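Long-range contact in putative molybdenum carrier protein (Syntrophus aciditrophicus SB, PDB 3IMK), which is of unconfirmed function but may carry molybdenum or bind a related small ligand, as a circularly permuted YpsA-like SLOG-family protein: residues P33-E45 and T52-R66. Residues are numbered along the deposited sequence; the frame is centred on the assembly and turned at random.
Sequences PYGGWVPKGRLAE and TYQLQEMPTSDYSKR
R42 NH2 gives a hydrogen to Y53 O at 2.8 Å, in the carbonyl plane and only 9° out of the guanidinium plane. P50 O takes a second bond from the same nitrogen and V49 O one from NE, while NH1 reaches two waters, one passed on to L55 N and the other to E57 OE2. The guanidinium thus ties together the backbone of the connection into the outermost strand 56-57 of the parallel, Rossmann-like sheet of this SLOG-family protein. Its neighbour in the sheet is strand 34-38, and the parallel pairing rests on a ladder: Q56 N to G36 O, V38 N to Q56 O and M58 N to V38 O, each 2.9 Å. Q56 adds a side-chain rung, because its chain bends about CB-CG (chi2 72°) and brings OE1 back to G36 N, 3.0 Å away and tilted from the amide carbonyl plane. On the sheet face that carries W37 and Q56, Q56 CB lies over the six-membered ring of W37 in a CH-pi contact, 4.0 Å from the centroid, and the selenium of M58 approaches that ring obliquely. W37 and M58 belong to the pocket holding a polyether molecule, probably from crystallisation, and W37 NE1 bonds to D73. On the V38 and E57 face, V38 CG1 packs on L55 CD1. Replacing R42 by an alanine would probably leave Y53 O and P50 O without the guanidinium N-H groups that hold them, and free the connection to shift. Beyond the strands, P39 CG meets Y63 CD1 and P39 CD meets R66 CG, joining the loop after strand 34-38 to the start of helix 63-72. K40 N donates to T60 O from above the carbonyl plane, and G41 N donates to E57 OE1 at 2.8 Å, 62° out of the carboxylate plane.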
# COMPACT_ATOMS: atom_id res chain seq x y z
N PRO A 33 8.67 -10.80 1.00
CA PRO A 33 9.14 -10.03 2.15
C PRO A 33 8.30 -8.78 2.35
O PRO A 33 7.82 -8.19 1.39
CB PRO A 33 10.58 -9.67 1.74
CG PRO A 33 10.96 -10.83 0.83
CD PRO A 33 9.76 -11.06 0.02
N TYR A 34 8.16 -8.38 3.61
CA TYR A 34 7.36 -7.21 3.91
C TYR A 34 7.96 -6.44 5.07
O TYR A 34 8.86 -6.92 5.79
CB TYR A 34 5.89 -7.59 4.19
CG TYR A 34 5.72 -8.24 5.50
CD1 TYR A 34 5.49 -7.50 6.66
CD2 TYR A 34 5.80 -9.62 5.64
CE1 TYR A 34 5.36 -8.13 7.90
CE2 TYR A 34 5.69 -10.24 6.85
CZ TYR A 34 5.49 -9.49 8.00
OH TYR A 34 5.38 -10.10 9.26
N GLY A 35 7.44 -5.22 5.25
CA GLY A 35 7.79 -4.38 6.36
C GLY A 35 6.89 -3.16 6.38
O GLY A 35 5.81 -3.15 5.80
N GLY A 36 7.38 -2.11 7.04
CA GLY A 36 6.64 -0.86 7.07
C GLY A 36 6.82 -0.13 8.38
O GLY A 36 7.04 -0.73 9.44
N TRP A 37 6.66 1.16 8.31
CA TRP A 37 6.71 2.03 9.47
C TRP A 37 5.32 2.24 10.02
O TRP A 37 4.38 2.54 9.29
CB TRP A 37 7.28 3.37 9.05
CG TRP A 37 8.72 3.25 8.65
CD1 TRP A 37 9.21 3.13 7.37
CD2 TRP A 37 9.86 3.20 9.51
NE1 TRP A 37 10.62 3.04 7.38
CE2 TRP A 37 11.03 3.10 8.69
CE3 TRP A 37 10.02 3.32 10.89
CZ2 TRP A 37 12.32 3.07 9.23
CZ3 TRP A 37 11.30 3.25 11.43
CH2 TRP A 37 12.42 3.12 10.60
N VAL A 38 5.19 2.09 11.33
CA VAL A 38 3.96 2.29 12.07
C VAL A 38 4.19 3.38 13.12
O VAL A 38 5.33 3.66 13.48
CB VAL A 38 3.48 0.94 12.72
CG1 VAL A 38 3.16 -0.09 11.62
CG2 VAL A 38 4.46 0.38 13.73
N PRO A 39 3.11 3.96 13.66
CA PRO A 39 3.32 4.92 14.77
C PRO A 39 4.00 4.28 15.96
O PRO A 39 3.84 3.09 16.18
CB PRO A 39 1.89 5.35 15.13
CG PRO A 39 1.06 5.03 13.89
CD PRO A 39 1.68 3.77 13.37
N LYS A 40 4.69 5.08 16.78
CA LYS A 40 5.09 4.61 18.09
C LYS A 40 3.89 3.94 18.77
O LYS A 40 2.78 4.44 18.70
CB LYS A 40 5.62 5.76 18.93
CG LYS A 40 6.24 5.31 20.23
CD LYS A 40 6.66 6.52 21.07
CE LYS A 40 5.48 7.29 21.70
NZ LYS A 40 5.97 8.29 22.71
N GLY A 41 4.12 2.78 19.38
CA GLY A 41 3.05 2.02 20.03
C GLY A 41 2.24 1.14 19.08
O GLY A 41 1.33 0.45 19.49
N ARG A 42 2.63 1.12 17.81
CA ARG A 42 1.95 0.33 16.80
C ARG A 42 0.45 0.70 16.68
O ARG A 42 -0.42 -0.15 16.45
CB ARG A 42 2.12 -1.20 17.02
CG ARG A 42 3.50 -1.66 17.33
CD ARG A 42 3.48 -3.12 17.75
NE ARG A 42 3.05 -4.04 16.70
CZ ARG A 42 3.87 -4.59 15.80
NH1 ARG A 42 5.14 -4.23 15.73
NH2 ARG A 42 3.41 -5.46 14.94
N LEU A 43 0.16 1.98 16.80
CA LEU A 43 -1.23 2.40 16.83
C LEU A 43 -1.94 2.21 15.49
O LEU A 43 -1.34 2.45 14.41
CB LEU A 43 -1.39 3.84 17.29
CG LEU A 43 -0.71 4.16 18.60
CD1 LEU A 43 -0.93 5.68 18.96
CD2 LEU A 43 -1.18 3.28 19.76
N ALA A 44 -3.22 1.83 15.57
CA ALA A 44 -4.06 1.65 14.40
C ALA A 44 -5.52 1.67 14.85
O ALA A 44 -5.83 1.48 16.04
CB ALA A 44 -3.73 0.33 13.69
N GLU A 45 -6.41 1.88 13.91
CA GLU A 45 -7.83 1.62 14.15
C GLU A 45 -7.99 0.15 14.54
O GLU A 45 -7.36 -0.72 13.93
CB GLU A 45 -8.61 1.89 12.88
CG GLU A 45 -10.07 1.57 13.00
CD GLU A 45 -10.81 1.82 11.71
OE1 GLU A 45 -10.62 1.05 10.76
OE2 GLU A 45 -11.61 2.78 11.67
N THR A 52 2.39 -10.44 15.34
CA THR A 52 2.81 -11.35 14.30
C THR A 52 3.38 -10.59 13.08
O THR A 52 4.19 -11.13 12.33
CB THR A 52 1.66 -12.24 13.88
OG1 THR A 52 0.49 -11.44 13.69
CG2 THR A 52 1.37 -13.28 14.97
N TYR A 53 2.97 -9.35 12.89
CA TYR A 53 3.51 -8.53 11.80
C TYR A 53 4.84 -7.87 12.21
O TYR A 53 4.89 -7.13 13.20
CB TYR A 53 2.53 -7.42 11.42
CG TYR A 53 1.18 -7.89 10.93
CD1 TYR A 53 0.99 -8.29 9.61
CD2 TYR A 53 0.08 -7.94 11.79
CE1 TYR A 53 -0.28 -8.73 9.16
CE2 TYR A 53 -1.14 -8.35 11.34
CZ TYR A 53 -1.33 -8.74 10.03
OH TYR A 53 -2.56 -9.15 9.61
N GLN A 54 5.89 -8.15 11.44
CA GLN A 54 7.21 -7.61 11.69
C GLN A 54 7.30 -6.21 11.09
O GLN A 54 7.42 -6.08 9.85
CB GLN A 54 8.29 -8.55 11.14
CG GLN A 54 8.22 -9.97 11.73
CD GLN A 54 8.36 -9.98 13.25
OE1 GLN A 54 9.40 -9.60 13.78
NE2 GLN A 54 7.30 -10.41 13.95
N LEU A 55 7.11 -5.19 11.94
CA LEU A 55 7.06 -3.78 11.50
C LEU A 55 7.95 -2.92 12.35
O LEU A 55 8.42 -3.37 13.40
CB LEU A 55 5.63 -3.26 11.51
CG LEU A 55 4.65 -4.12 10.68
CD1 LEU A 55 3.25 -3.74 10.97
CD2 LEU A 55 4.87 -3.91 9.18
N GLN A 56 8.18 -1.68 11.92
CA GLN A 56 9.13 -0.81 12.62
C GLN A 56 8.42 0.42 13.16
O GLN A 56 7.70 1.11 12.43
CB GLN A 56 10.21 -0.40 11.61
CG GLN A 56 11.02 -1.62 10.96
CD GLN A 56 10.27 -2.55 9.90
OE1 GLN A 56 9.74 -2.08 8.90
NE2 GLN A 56 10.32 -3.88 10.13
N GLU A 57 8.61 0.74 14.45
CA GLU A 57 7.98 1.89 15.05
C GLU A 57 8.73 3.19 14.77
O GLU A 57 9.97 3.23 14.88
CB GLU A 57 7.82 1.70 16.57
CG GLU A 57 6.79 0.68 16.97
CD GLU A 57 6.70 0.51 18.48
OE1 GLU A 57 6.63 1.53 19.21
OE2 GLU A 57 6.66 -0.64 18.95
N MSE A 58 7.94 4.24 14.51
CA MSE A 58 8.44 5.63 14.40
C MSE A 58 8.67 6.21 15.80
O MSE A 58 8.20 5.67 16.81
CB MSE A 58 7.45 6.50 13.66
CG MSE A 58 7.23 6.10 12.23
SE MSE A 58 8.84 6.67 11.15
CE MSE A 58 8.54 8.61 11.13
N PRO A 59 9.39 7.33 15.88
CA PRO A 59 9.64 7.95 17.19
C PRO A 59 8.43 8.54 17.90
O PRO A 59 8.48 8.73 19.13
CB PRO A 59 10.63 9.08 16.86
CG PRO A 59 11.12 8.86 15.50
CD PRO A 59 10.14 7.99 14.78
N THR A 60 7.39 8.89 17.17
CA THR A 60 6.18 9.45 17.77
C THR A 60 4.96 8.71 17.26
O THR A 60 5.03 7.95 16.30
CB THR A 60 5.99 11.00 17.53
OG1 THR A 60 5.48 11.26 16.20
CG2 THR A 60 7.30 11.73 17.71
N SER A 61 3.84 8.94 17.94
CA SER A 61 2.58 8.30 17.60
C SER A 61 1.83 8.91 16.39
O SER A 61 0.69 8.51 16.13
CB SER A 61 1.69 8.26 18.83
OG SER A 61 1.47 9.56 19.30
N ASP A 62 2.46 9.85 15.67
CA ASP A 62 1.78 10.59 14.61
C ASP A 62 1.52 9.77 13.33
O ASP A 62 2.44 9.21 12.71
CB ASP A 62 2.57 11.84 14.23
CG ASP A 62 1.79 12.77 13.35
OD1 ASP A 62 0.78 13.35 13.83
OD2 ASP A 62 2.19 12.93 12.19
N TYR A 63 0.27 9.74 12.92
CA TYR A 63 -0.06 9.09 11.66
C TYR A 63 0.63 9.69 10.43
O TYR A 63 1.19 8.95 9.61
CB TYR A 63 -1.58 9.09 11.42
CG TYR A 63 -2.40 8.02 12.11
CD1 TYR A 63 -1.89 6.73 12.34
CD2 TYR A 63 -3.76 8.25 12.36
CE1 TYR A 63 -2.71 5.72 12.91
CE2 TYR A 63 -4.55 7.26 12.96
CZ TYR A 63 -4.02 5.98 13.19
OH TYR A 63 -4.81 4.98 13.73
N SER A 64 0.56 11.00 10.26
CA SER A 64 1.12 11.64 9.08
C SER A 64 2.61 11.31 8.89
O SER A 64 3.06 11.07 7.74
CB SER A 64 0.87 13.13 9.10
OG SER A 64 -0.54 13.36 8.95
N LYS A 65 3.37 11.29 9.98
CA LYS A 65 4.81 11.07 9.91
C LYS A 65 5.11 9.65 9.44
O LYS A 65 6.09 9.41 8.70
CB LYS A 65 5.50 11.43 11.22
CG LYS A 65 5.48 12.90 11.44
CD LYS A 65 5.96 13.30 12.81
CE LYS A 65 5.83 14.83 13.00
NZ LYS A 65 6.18 15.26 14.41
N ARG A 66 4.33 8.65 9.90
CA ARG A 66 4.59 7.27 9.41
C ARG A 66 4.18 7.12 7.93
O ARG A 66 4.84 6.42 7.18
CB ARG A 66 4.00 6.17 10.33
CG ARG A 66 2.50 5.97 10.32
CD ARG A 66 2.00 4.99 9.20
NE ARG A 66 0.69 4.41 9.56
CZ ARG A 66 -0.47 5.06 9.53
NH1 ARG A 66 -0.58 6.29 9.06
NH2 ARG A 66 -1.58 4.41 9.90
O HOH W 1 9.64 -6.58 8.38
O HOH W 2 7.18 10.39 21.16
O HOH W 3 7.30 -5.97 14.81
O HOH W 4 6.94 -2.91 17.62
O HOH W 5 -1.33 2.18 11.61